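Local coordinates for CHAD domain protein (Streptomyces chartreusis, PDB 6RN5) that probably binds polyphosphate through the basic surface of its all-helical CHAD domain and also binds copper ions at histidine sites, at residues Gly26-Gln31 and Arg67-Thr72; Gln77-Thr82 and Ala226-Leu231; Asp237-Ala242 and Leu282-His287. All coordinates share one frame; numbering follows the deposited sequence.

Contact 1: Gly26-Gln31 and Arg67-Thr72; sequences GYLRAQ and RRISAT. With SO4 (sulfate ion), chain G; SO4 (sulfate ion), chain I.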
loop_
_atom_site.group_PDB
_atom_site.type_symbol
_atom_site.label_atom_id
_atom_site.label_comp_id
_atom_site.label_asym_id
_atom_site.label_seq_id
_atom_site.Cartn_x
_atom_site.Cartn_y
_atom_site.Cartn_z
ATOM N N GLY A 26 9.840 32.644 -35.581
ATOM C CA GLY A 26 11.066 32.872 -34.773
ATOM C C GLY A 26 11.262 31.699 -33.822
ATOM O O GLY A 26 12.373 31.209 -33.659
ATOM N N TYR A 27 10.180 31.220 -33.210
ATOM C CA TYR A 27 10.271 30.107 -32.264
ATOM C C TYR A 27 10.697 28.818 -32.963
ATOM O O TYR A 27 11.632 28.137 -32.473
ATOM C CB TYR A 27 8.961 29.913 -31.513
ATOM C CG TYR A 27 8.991 28.838 -30.460
ATOM C CD1 TYR A 27 9.727 28.996 -29.272
ATOM C CD2 TYR A 27 8.304 27.630 -30.661
ATOM C CE1 TYR A 27 9.749 27.969 -28.307
ATOM C CE2 TYR A 27 8.329 26.607 -29.714
ATOM C CZ TYR A 27 9.046 26.783 -28.545
ATOM O OH TYR A 27 9.021 25.767 -27.613
ATOM N N LEU A 28 10.067 28.514 -34.114
ATOM C CA LEU A 28 10.431 27.360 -34.906
ATOM C C LEU A 28 11.896 27.398 -35.380
ATOM O O LEU A 28 12.603 26.397 -35.254
ATOM C CB LEU A 28 9.481 27.157 -36.108
ATOM C CG LEU A 28 8.080 26.646 -35.725
ATOM C CD1 LEU A 28 7.099 26.742 -36.881
ATOM C CD2 LEU A 28 8.147 25.208 -35.204
ATOM N N ARG A 29 12.336 28.524 -35.936
ATOM C CA ARG A 29 13.743 28.689 -36.349
ATOM C C ARG A 29 14.740 28.442 -35.193
ATOM O O ARG A 29 15.737 27.749 -35.368
ATOM C CB ARG A 29 13.985 30.064 -37.027
ATOM C CG ARG A 29 13.427 30.149 -38.458
ATOM C CD ARG A 29 13.895 31.377 -39.273
ATOM N NE ARG A 29 13.525 32.581 -38.536
ATOM C CZ ARG A 29 12.435 33.339 -38.748
ATOM N NH1 ARG A 29 12.212 34.393 -37.950
ATOM N NH2 ARG A 29 11.591 33.086 -39.767
ATOM N N ALA A 30 14.432 28.982 -34.018
ATOM C CA ALA A 30 15.245 28.818 -32.829
ATOM C C ALA A 30 15.350 27.364 -32.381
ATOM O O ALA A 30 16.446 26.892 -32.083
ATOM C CB ALA A 30 14.665 29.636 -31.686
ATOM N N GLN A 31 14.217 26.666 -32.313
ATOM C CA GLN A 31 14.220 25.233 -31.977
ATOM C C GLN A 31 14.945 24.372 -33.004
ATOM O O GLN A 31 15.740 23.515 -32.627
ATOM C CB GLN A 31 12.794 24.727 -31.761
ATOM C CG GLN A 31 12.175 25.359 -30.525
ATOM C CD GLN A 31 12.976 25.072 -29.262
ATOM O OE1 GLN A 31 13.356 23.926 -29.004
ATOM N NE2 GLN A 31 13.212 26.095 -28.462
ATOM N N ARG A 67 10.618 17.574 -29.707
ATOM C CA ARG A 67 9.305 17.577 -29.083
ATOM C C ARG A 67 8.648 18.955 -29.179
ATOM O O ARG A 67 7.429 19.084 -29.309
ATOM C CB ARG A 67 9.435 17.297 -27.584
ATOM C CG ARG A 67 9.679 15.876 -27.204
ATOM C CD ARG A 67 9.318 15.717 -25.731
ATOM N NE ARG A 67 10.036 16.603 -24.804
ATOM C CZ ARG A 67 10.970 16.172 -23.947
ATOM N NH1 ARG A 67 11.546 16.992 -23.100
ATOM N NH2 ARG A 67 11.342 14.890 -23.937
ATOM N N ARG A 68 9.448 20.001 -29.004
ATOM C CA ARG A 68 8.871 21.338 -29.180
ATOM C C ARG A 68 8.415 21.637 -30.602
ATOM O O ARG A 68 7.449 22.356 -30.792
ATOM C CB ARG A 68 9.808 22.432 -28.716
ATOM C CG ARG A 68 9.902 22.495 -27.231
ATOM C CD ARG A 68 11.162 23.228 -26.748
ATOM N NE ARG A 68 10.967 23.587 -25.365
ATOM C CZ ARG A 68 11.154 22.777 -24.338
ATOM N NH1 ARG A 68 11.565 21.536 -24.510
ATOM N NH2 ARG A 68 10.939 23.221 -23.107
ATOM N N ILE A 69 9.152 21.157 -31.589
ATOM C CA ILE A 69 8.806 21.444 -32.961
ATOM C C ILE A 69 7.516 20.674 -33.290
ATOM O O ILE A 69 6.564 21.220 -33.871
ATOM C CB ILE A 69 9.962 21.040 -33.868
ATOM C CG1 ILE A 69 11.154 21.953 -33.604
ATOM C CG2 ILE A 69 9.571 21.121 -35.311
ATOM C CD1 ILE A 69 12.435 21.532 -34.321
ATOM N N SER A 70 7.478 19.423 -32.851
ATOM C CA SER A 70 6.373 18.567 -33.119
ATOM C C SER A 70 5.104 19.149 -32.477
ATOM O O SER A 70 4.039 19.216 -33.112
ATOM C CB SER A 70 6.705 17.146 -32.638
ATOM O OG SER A 70 5.773 16.252 -33.166
ATOM N N ALA A 71 5.229 19.624 -31.246
ATOM C CA ALA A 71 4.109 20.279 -30.564
ATOM C C ALA A 71 3.607 21.515 -31.304
ATOM O O ALA A 71 2.399 21.731 -31.470
ATOM C CB ALA A 71 4.498 20.666 -29.136
ATOM N N THR A 72 4.545 22.336 -31.722
ATOM C CA THR A 72 4.253 23.589 -32.386
ATOM C C THR A 72 3.489 23.335 -33.687
ATOM O O THR A 72 2.526 24.037 -33.996
ATOM C CB THR A 72 5.544 24.336 -32.639
ATOM O OG1 THR A 72 6.146 24.631 -31.372
ATOM C CG2 THR A 72 5.305 25.637 -33.348
HETATM S S SO4 G . 10.697 20.052 -21.010
HETATM O O1 SO4 G . 11.403 19.726 -22.233
HETATM O O2 SO4 G . 11.040 21.455 -20.678
HETATM O O3 SO4 G . 11.106 19.178 -19.906
HETATM O O4 SO4 G . 9.251 19.817 -21.247
HETATM S S SO4 I . 13.534 14.153 -21.007
HETATM O O1 SO4 I . 13.414 13.696 -22.400
HETATM O O2 SO4 I . 13.504 15.658 -20.983
HETATM O O3 SO4 I . 14.829 13.769 -20.446
HETATM O O4 SO4 I . 12.428 13.649 -20.216
#

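Contact 2: Gln77-Thr82 and Ala226-Leu231; sequences QSLLDT and ADLRPL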
loop_
_atom_site.group_PDB
_atom_site.type_symbol
_atom_site.label_atom_id
_atom_site.label_comp_id
_atom_site.label_asym_id
_atom_site.label_seq_id
_atom_site.Cartn_x
_atom_site.Cartn_y
_atom_site.Cartn_z
ATOM N N GLN A 77 -0.899 24.374 -36.352
ATOM C CA GLN A 77 -0.968 23.749 -37.646
ATOM C C GLN A 77 -1.719 24.623 -38.615
ATOM O O GLN A 77 -1.373 24.645 -39.774
ATOM C CB GLN A 77 -1.665 22.385 -37.603
ATOM C CG GLN A 77 -1.532 21.650 -38.937
ATOM C CD GLN A 77 -1.849 20.169 -38.861
ATOM O OE1 GLN A 77 -2.843 19.737 -39.425
ATOM N NE2 GLN A 77 -0.999 19.378 -38.159
ATOM N N SER A 78 -2.723 25.355 -38.144
ATOM C CA SER A 78 -3.530 26.164 -39.076
ATOM C C SER A 78 -2.726 27.293 -39.692
ATOM O O SER A 78 -3.114 27.794 -40.714
ATOM C CB SER A 78 -4.776 26.732 -38.378
ATOM O OG SER A 78 -4.423 27.404 -37.195
ATOM N N LEU A 79 -1.618 27.714 -39.076
ATOM C CA LEU A 79 -0.788 28.782 -39.660
ATOM C C LEU A 79 0.354 28.289 -40.562
ATOM O O LEU A 79 1.129 29.089 -41.021
ATOM C CB LEU A 79 -0.233 29.695 -38.553
ATOM C CG LEU A 79 -1.364 30.395 -37.779
ATOM C CD1 LEU A 79 -0.753 31.397 -36.850
ATOM C CD2 LEU A 79 -2.335 31.104 -38.707
ATOM N N LEU A 80 0.410 26.989 -40.857
ATOM C CA LEU A 80 1.558 26.366 -41.518
ATOM C C LEU A 80 1.036 25.465 -42.640
ATOM O O LEU A 80 -0.063 25.013 -42.585
ATOM C CB LEU A 80 2.348 25.538 -40.493
ATOM C CG LEU A 80 2.920 26.292 -39.281
ATOM C CD1 LEU A 80 3.222 25.418 -38.059
ATOM C CD2 LEU A 80 4.194 26.988 -39.671
ATOM N N ASP A 81 1.837 25.206 -43.652
ATOM C CA ASP A 81 1.480 24.237 -44.708
ATOM C C ASP A 81 1.108 22.874 -44.150
ATOM O O ASP A 81 1.909 22.234 -43.443
ATOM C CB ASP A 81 2.657 24.098 -45.651
ATOM C CG ASP A 81 2.382 23.162 -46.800
ATOM O OD1 ASP A 81 2.291 21.923 -46.636
ATOM O OD2 ASP A 81 2.309 23.683 -47.899
ATOM N N THR A 82 -0.096 22.410 -44.486
ATOM C CA THR A 82 -0.635 21.230 -43.870
ATOM C C THR A 82 0.187 19.975 -44.176
ATOM O O THR A 82 0.513 19.223 -43.239
ATOM C CB THR A 82 -2.115 21.039 -44.249
ATOM O OG1 THR A 82 -2.862 22.070 -43.633
ATOM C CG2 THR A 82 -2.672 19.748 -43.714
ATOM N N ALA A 226 -1.660 37.017 -38.400
ATOM C CA ALA A 226 -2.596 36.330 -37.473
ATOM C C ALA A 226 -2.110 36.335 -36.019
ATOM O O ALA A 226 -0.917 36.226 -35.759
ATOM C CB ALA A 226 -2.876 34.908 -37.932
ATOM N N ASP A 227 -3.054 36.494 -35.092
ATOM C CA ASP A 227 -2.776 36.561 -33.659
ATOM C C ASP A 227 -2.570 35.102 -33.216
ATOM O O ASP A 227 -3.396 34.264 -33.521
ATOM C CB ASP A 227 -3.985 37.218 -32.958
ATOM C CG ASP A 227 -3.799 37.421 -31.432
ATOM O OD1 ASP A 227 -2.754 37.077 -30.781
ATOM O OD2 ASP A 227 -4.770 37.950 -30.861
ATOM N N LEU A 228 -1.452 34.790 -32.554
ATOM C CA LEU A 228 -1.231 33.425 -32.019
ATOM C C LEU A 228 -2.055 33.085 -30.781
ATOM O O LEU A 228 -2.240 31.910 -30.479
ATOM C CB LEU A 228 0.216 33.228 -31.607
ATOM C CG LEU A 228 1.306 33.369 -32.633
ATOM C CD1 LEU A 228 2.615 32.881 -31.989
ATOM C CD2 LEU A 228 0.944 32.590 -33.905
ATOM N N ARG A 229 -2.565 34.069 -30.069
ATOM C CA ARG A 229 -3.214 33.775 -28.793
ATOM C C ARG A 229 -4.441 32.892 -28.814
ATOM O O ARG A 229 -4.590 32.067 -27.954
ATOM C CB ARG A 229 -3.487 35.042 -28.022
ATOM C CG ARG A 229 -2.173 35.683 -27.568
ATOM C CD ARG A 229 -2.393 37.116 -27.114
ATOM N NE ARG A 229 -2.360 38.018 -28.263
ATOM C CZ ARG A 229 -2.916 39.226 -28.314
ATOM N NH1 ARG A 229 -2.804 39.963 -29.420
ATOM N NH2 ARG A 229 -3.593 39.701 -27.280
ATOM N N PRO A 230 -5.311 33.044 -29.806
ATOM C CA PRO A 230 -6.468 32.165 -29.878
ATOM C C PRO A 230 -6.073 30.692 -30.054
ATOM O O PRO A 230 -6.734 29.800 -29.517
ATOM C CB PRO A 230 -7.218 32.677 -31.121
ATOM C CG PRO A 230 -6.729 34.068 -31.295
ATOM C CD PRO A 230 -5.285 34.013 -30.890
ATOM N N LEU A 231 -4.990 30.449 -30.785
ATOM C CA LEU A 231 -4.472 29.072 -30.937
ATOM C C LEU A 231 -3.921 28.480 -29.650
ATOM O O LEU A 231 -4.185 27.339 -29.357
ATOM C CB LEU A 231 -3.422 29.002 -32.041
ATOM C CG LEU A 231 -3.994 29.441 -33.392
ATOM C CD1 LEU A 231 -2.967 29.402 -34.512
ATOM C CD2 LEU A 231 -5.204 28.565 -33.732
#

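Contact 3: Asp237-Ala242 and Leu282-His287; sequences DRLTDA and LLLRLH. With SO4 (sulfate ion), chain F.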
loop_
_atom_site.group_PDB
_atom_site.type_symbol
_atom_site.label_atom_id
_atom_site.label_comp_id
_atom_site.label_asym_id
_atom_site.label_seq_id
_atom_site.Cartn_x
_atom_site.Cartn_y
_atom_site.Cartn_z
ATOM N N ASP A 237 -7.616 25.152 -23.607
ATOM C CA ASP A 237 -8.943 24.557 -23.462
ATOM C C ASP A 237 -8.921 23.069 -23.578
ATOM O O ASP A 237 -9.583 22.366 -22.780
ATOM C CB ASP A 237 -9.936 25.089 -24.476
ATOM C CG ASP A 237 -10.229 26.579 -24.284
ATOM O OD1 ASP A 237 -9.913 27.208 -23.229
ATOM O OD2 ASP A 237 -10.737 27.132 -25.256
ATOM N N ARG A 238 -8.211 22.548 -24.573
ATOM C CA ARG A 238 -8.154 21.061 -24.692
ATOM C C ARG A 238 -7.637 20.401 -23.396
ATOM O O ARG A 238 -8.198 19.387 -22.919
ATOM C CB ARG A 238 -7.350 20.656 -25.906
ATOM C CG ARG A 238 -8.064 20.947 -27.179
ATOM C CD ARG A 238 -7.260 20.470 -28.355
ATOM N NE ARG A 238 -6.018 21.185 -28.643
ATOM C CZ ARG A 238 -5.907 22.232 -29.487
ATOM N NH1 ARG A 238 -6.989 22.782 -30.045
ATOM N NH2 ARG A 238 -4.716 22.762 -29.767
ATOM N N LEU A 239 -6.637 21.031 -22.771
ATOM C CA LEU A 239 -6.097 20.544 -21.493
ATOM C C LEU A 239 -7.171 20.633 -20.354
ATOM O O LEU A 239 -7.491 19.662 -19.673
ATOM C CB LEU A 239 -4.860 21.393 -21.135
ATOM C CG LEU A 239 -4.336 21.233 -19.694
ATOM C CD1 LEU A 239 -3.954 19.754 -19.476
ATOM C CD2 LEU A 239 -3.142 22.144 -19.400
ATOM N N THR A 240 -7.709 21.828 -20.151
ATOM C CA THR A 240 -8.646 22.075 -19.064
ATOM C C THR A 240 -9.929 21.221 -19.230
ATOM O O THR A 240 -10.470 20.738 -18.242
ATOM C CB THR A 240 -8.976 23.580 -18.952
ATOM O OG1 THR A 240 -9.554 24.032 -20.173
ATOM C CG2 THR A 240 -7.714 24.420 -18.715
ATOM N N ASP A 241 -10.405 21.011 -20.459
ATOM C CA ASP A 241 -11.568 20.142 -20.651
ATOM C C ASP A 241 -11.231 18.689 -20.301
ATOM O O ASP A 241 -12.063 17.989 -19.725
ATOM C CB ASP A 241 -12.054 20.171 -22.080
ATOM C CG ASP A 241 -12.564 21.538 -22.492
ATOM O OD1 ASP A 241 -12.831 22.418 -21.634
ATOM O OD2 ASP A 241 -12.616 21.763 -23.699
ATOM N N ALA A 242 -10.024 18.243 -20.656
ATOM C CA ALA A 242 -9.606 16.885 -20.310
ATOM C C ALA A 242 -9.447 16.690 -18.817
ATOM O O ALA A 242 -9.855 15.660 -18.273
ATOM C CB ALA A 242 -8.325 16.488 -21.050
ATOM N N LEU A 282 0.207 14.590 -21.858
ATOM C CA LEU A 282 0.569 15.145 -23.177
ATOM C C LEU A 282 -0.066 16.510 -23.464
ATOM O O LEU A 282 0.594 17.356 -24.055
ATOM C CB LEU A 282 0.255 14.177 -24.322
ATOM C CG LEU A 282 0.964 12.826 -24.245
ATOM C CD1 LEU A 282 0.402 11.886 -25.295
ATOM C CD2 LEU A 282 2.474 12.929 -24.397
ATOM N N LEU A 283 -1.329 16.709 -23.051
ATOM C CA LEU A 283 -2.029 17.954 -23.344
ATOM C C LEU A 283 -1.339 19.092 -22.540
ATOM O O LEU A 283 -1.247 20.229 -22.978
ATOM C CB LEU A 283 -3.514 17.859 -22.994
ATOM C CG LEU A 283 -4.375 16.980 -23.916
ATOM C CD1 LEU A 283 -5.722 16.617 -23.300
ATOM C CD2 LEU A 283 -4.603 17.601 -25.285
ATOM N N LEU A 284 -0.877 18.767 -21.365
ATOM C CA LEU A 284 -0.232 19.775 -20.523
ATOM C C LEU A 284 1.070 20.229 -21.169
ATOM O O LEU A 284 1.383 21.411 -21.239
ATOM C CB LEU A 284 -0.045 19.250 -19.104
ATOM C CG LEU A 284 0.864 20.137 -18.248
ATOM C CD1 LEU A 284 0.275 21.515 -18.132
ATOM C CD2 LEU A 284 1.004 19.524 -16.872
ATOM N N ARG A 285 1.794 19.274 -21.710
ATOM C CA ARG A 285 3.011 19.589 -22.428
ATOM C C ARG A 285 2.784 20.439 -23.677
ATOM O O ARG A 285 3.512 21.414 -23.918
ATOM C CB ARG A 285 3.780 18.321 -22.749
ATOM C CG ARG A 285 5.258 18.641 -22.754
ATOM C CD ARG A 285 6.132 17.436 -22.690
ATOM N NE ARG A 285 5.823 16.494 -23.755
ATOM C CZ ARG A 285 6.362 15.274 -23.833
ATOM N NH1 ARG A 285 7.271 14.889 -22.937
ATOM N NH2 ARG A 285 6.009 14.445 -24.811
ATOM N N LEU A 286 1.727 20.107 -24.435
ATOM C CA LEU A 286 1.318 20.912 -25.579
ATOM C C LEU A 286 1.077 22.343 -25.165
ATOM O O LEU A 286 1.501 23.261 -25.859
ATOM C CB LEU A 286 0.074 20.301 -26.264
ATOM C CG LEU A 286 0.417 19.002 -27.022
ATOM C CD1 LEU A 286 -0.811 18.222 -27.575
ATOM C CD2 LEU A 286 1.339 19.349 -28.167
ATOM N N HIS A 287 0.393 22.518 -24.038
ATOM C CA HIS A 287 0.071 23.844 -23.492
ATOM C C HIS A 287 1.369 24.578 -23.068
ATOM O O HIS A 287 1.548 25.716 -23.342
ATOM C CB HIS A 287 -0.934 23.676 -22.302
ATOM C CG HIS A 287 -1.163 24.916 -21.502
ATOM N ND1 HIS A 287 -1.643 26.088 -22.053
ATOM C CD2 HIS A 287 -1.015 25.157 -20.175
ATOM C CE1 HIS A 287 -1.772 26.995 -21.100
ATOM N NE2 HIS A 287 -1.400 26.455 -19.949
HETATM S S SO4 F . 8.395 11.383 -23.501
HETATM O O1 SO4 F . 8.867 12.014 -24.770
HETATM O O2 SO4 F . 8.958 12.114 -22.359
HETATM O O3 SO4 F . 6.882 11.381 -23.392
HETATM O O4 SO4 F . 8.970 10.019 -23.476
#

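Contact 1: Gly26-Gln31 and Arg67-Thr72
Segments 26-31 and 67-72 run nearly antiparallel, at 153° with their axes 9.8 Å apart, and Leu28 and Ile69 hold the closest backbone positions. Leu28 and Thr72 meet tip to tip, CD2 of the leucine lying 3.4 Å from CG2 of the threonine, a tight methyl contact. Tyr27 has CG anti to its backbone N (chi1 -177°), and its ring receives Thr72 OG1 at the edge, in plane, near CE2. Thr72 OG1 donates to Arg68 O over 2.7 Å; Thr72 N reaches the same oxygen from the opposite face. The tyrosine crosses the Arg68 chain at about a right angle, with Tyr27 OH 3.4 Å from Arg68 CG, and the phenol bonds to Glu292. Gln31 lays OE1 3.2 Å from Arg68 CD, while its CB packs on Ile69 CG1. Extended from CG to NE, Arg68 carries its guanidinium past this packing; NH1 and NH2 grip two oxygens of one sulfate, and NH2 also forms a salt bridge with Glu292. Arg67 NH1 bonds to O1 of that sulfate at 2.9 Å and shares a second with NH2. The antiparallel pair belongs to the all-helical CHAD fold, and its sulfates, probably from the crystallisation liquor, may mimic polyphosphate phosphates.

Contact 2: Gln77-Thr82 and Ala226-Leu231
Leu79 meets Ala226, Leu228 and Leu231 with a side chain whose CG stands anti to the carbonyl carbon and beside the backbone N (chi1 -62°), and CG of Leu228 and of Leu231 is placed in the same way. The two methyls of Leu79 divide the work. Leu79 CD1 touches Leu228 CD2 at 3.6 Å, while Leu79 CD2 rests 3.9 Å from Ala226 CB. Leu231 comes in beside the branch point, its CD1 being 3.8 Å from Leu79 CG and similarly near Leu79 CD1, and both leucine partners lie oblique to Leu79. Leu79 thus packs at once on Ala226 and Leu228, and on Leu231 in the first turn of helix 229-244. Ser78 borders the patch: its OG, set between the backbone N and the carbonyl carbon (chi1 52°), lies 3.6 Å from Leu231 CD1 and nearly as close to CD2, a van der Waals contact of a hydroxyl with the two methyls.

Behind the apolar surface, the Asp227 side chain leaves its backbone away from the other segment. Asp227 OD1 accepts from Arg229 N at 3.1 Å in a nearly straight capping bond that arrives from above the carboxylate plane. Arg229 NE forms a salt bridge to Asp227 OD1 at 2.7 Å, although the hydrogen-bond part is weak at 125°. Asp81 occupies the N-cap of helix 82-120, its OD1 receiving Trp84 N.

The contact therefore joins the 3-10 turn and connection between helices 56-75 and 82-120 to the start of helix 229-244. Helix 21-42 adds Leu24 to both Leu79 and Leu228, and Ala223 and Phe76 extend the apolar patch from neighbouring loops.

Contact 3: Asp237-Ala242 and Leu282-His287
An antiparallel helix pair within the CHAD domain forms this contact: Leu239 on helix 229-244 packs against Leu283, Leu284 and His287 on helix 274-295. The short axes approach to 8.7 Å at 151°, and the CA atoms of Leu239 and Leu283 are only 5.2 Å apart. Leu239 has CG anti to the backbone N (chi1 167°) and spreads its methyls over the facing helix. Leu239 CD1 reaches the backbone at Leu284 N, 3.7 Å away, and also touches Leu283 CB. Leu239 CD2 lies 3.7 Å from Leu284 CD1, the two leucines running side by side and pointing the same way, and meets His287 CD2 at 3.8 Å, where the side chains cross at about a right angle. Leu283 returns the contact: its CD1 presses on Ala242 CB at 3.4 Å, a tight carbon pair, and also lies against Arg238 O, while CD2 rests more loosely by Arg238 CB.

Arg285 turns away from this seam, and its guanidinium edge faces a sulfate, with weak bonds from Arg285 NH1 to O2 at 3.3 Å and from NH2 to O3. Arg281 also bonds to this sulfate. An alanine in place of Arg285 removes both guanidinium donors, and would probably leave the sulfate less firmly held and Arg67 without a packing partner.

Helix 305-331 covers Leu284 and His287 through Leu307, with Ala310 and Leu314 also against Leu284. Trp366 of helix 338-366 packs on Leu239 and Thr240, and helix 56-75 meets Leu286 through Ala71 and His74.

How the contacts relate
Helix 56-75 connects contacts 1 and 3: Arg67 CD lies 3.5 Å from Arg285 CZ and Ala71 CB 3.6 Å from Leu286 CD2, although the contact centres are 18 Å apart. Arg67, Arg68 and Arg285 each bond to nearby sulfates, Arg285 only weakly, which is consistent with one basic surface for polyphosphate. Contact 2 lies about 13 Å, centre to centre, from contact 1 and touches it through Leu80 CD2, 4.0 Å from Leu28 CD1. Contacts 2 and 3 share helix 229-244 without touching, their nearest atoms being about 5 Å apart. All three lie away from the copper-binding histidines and the carbonate pocket, and follow one another in series along the chain.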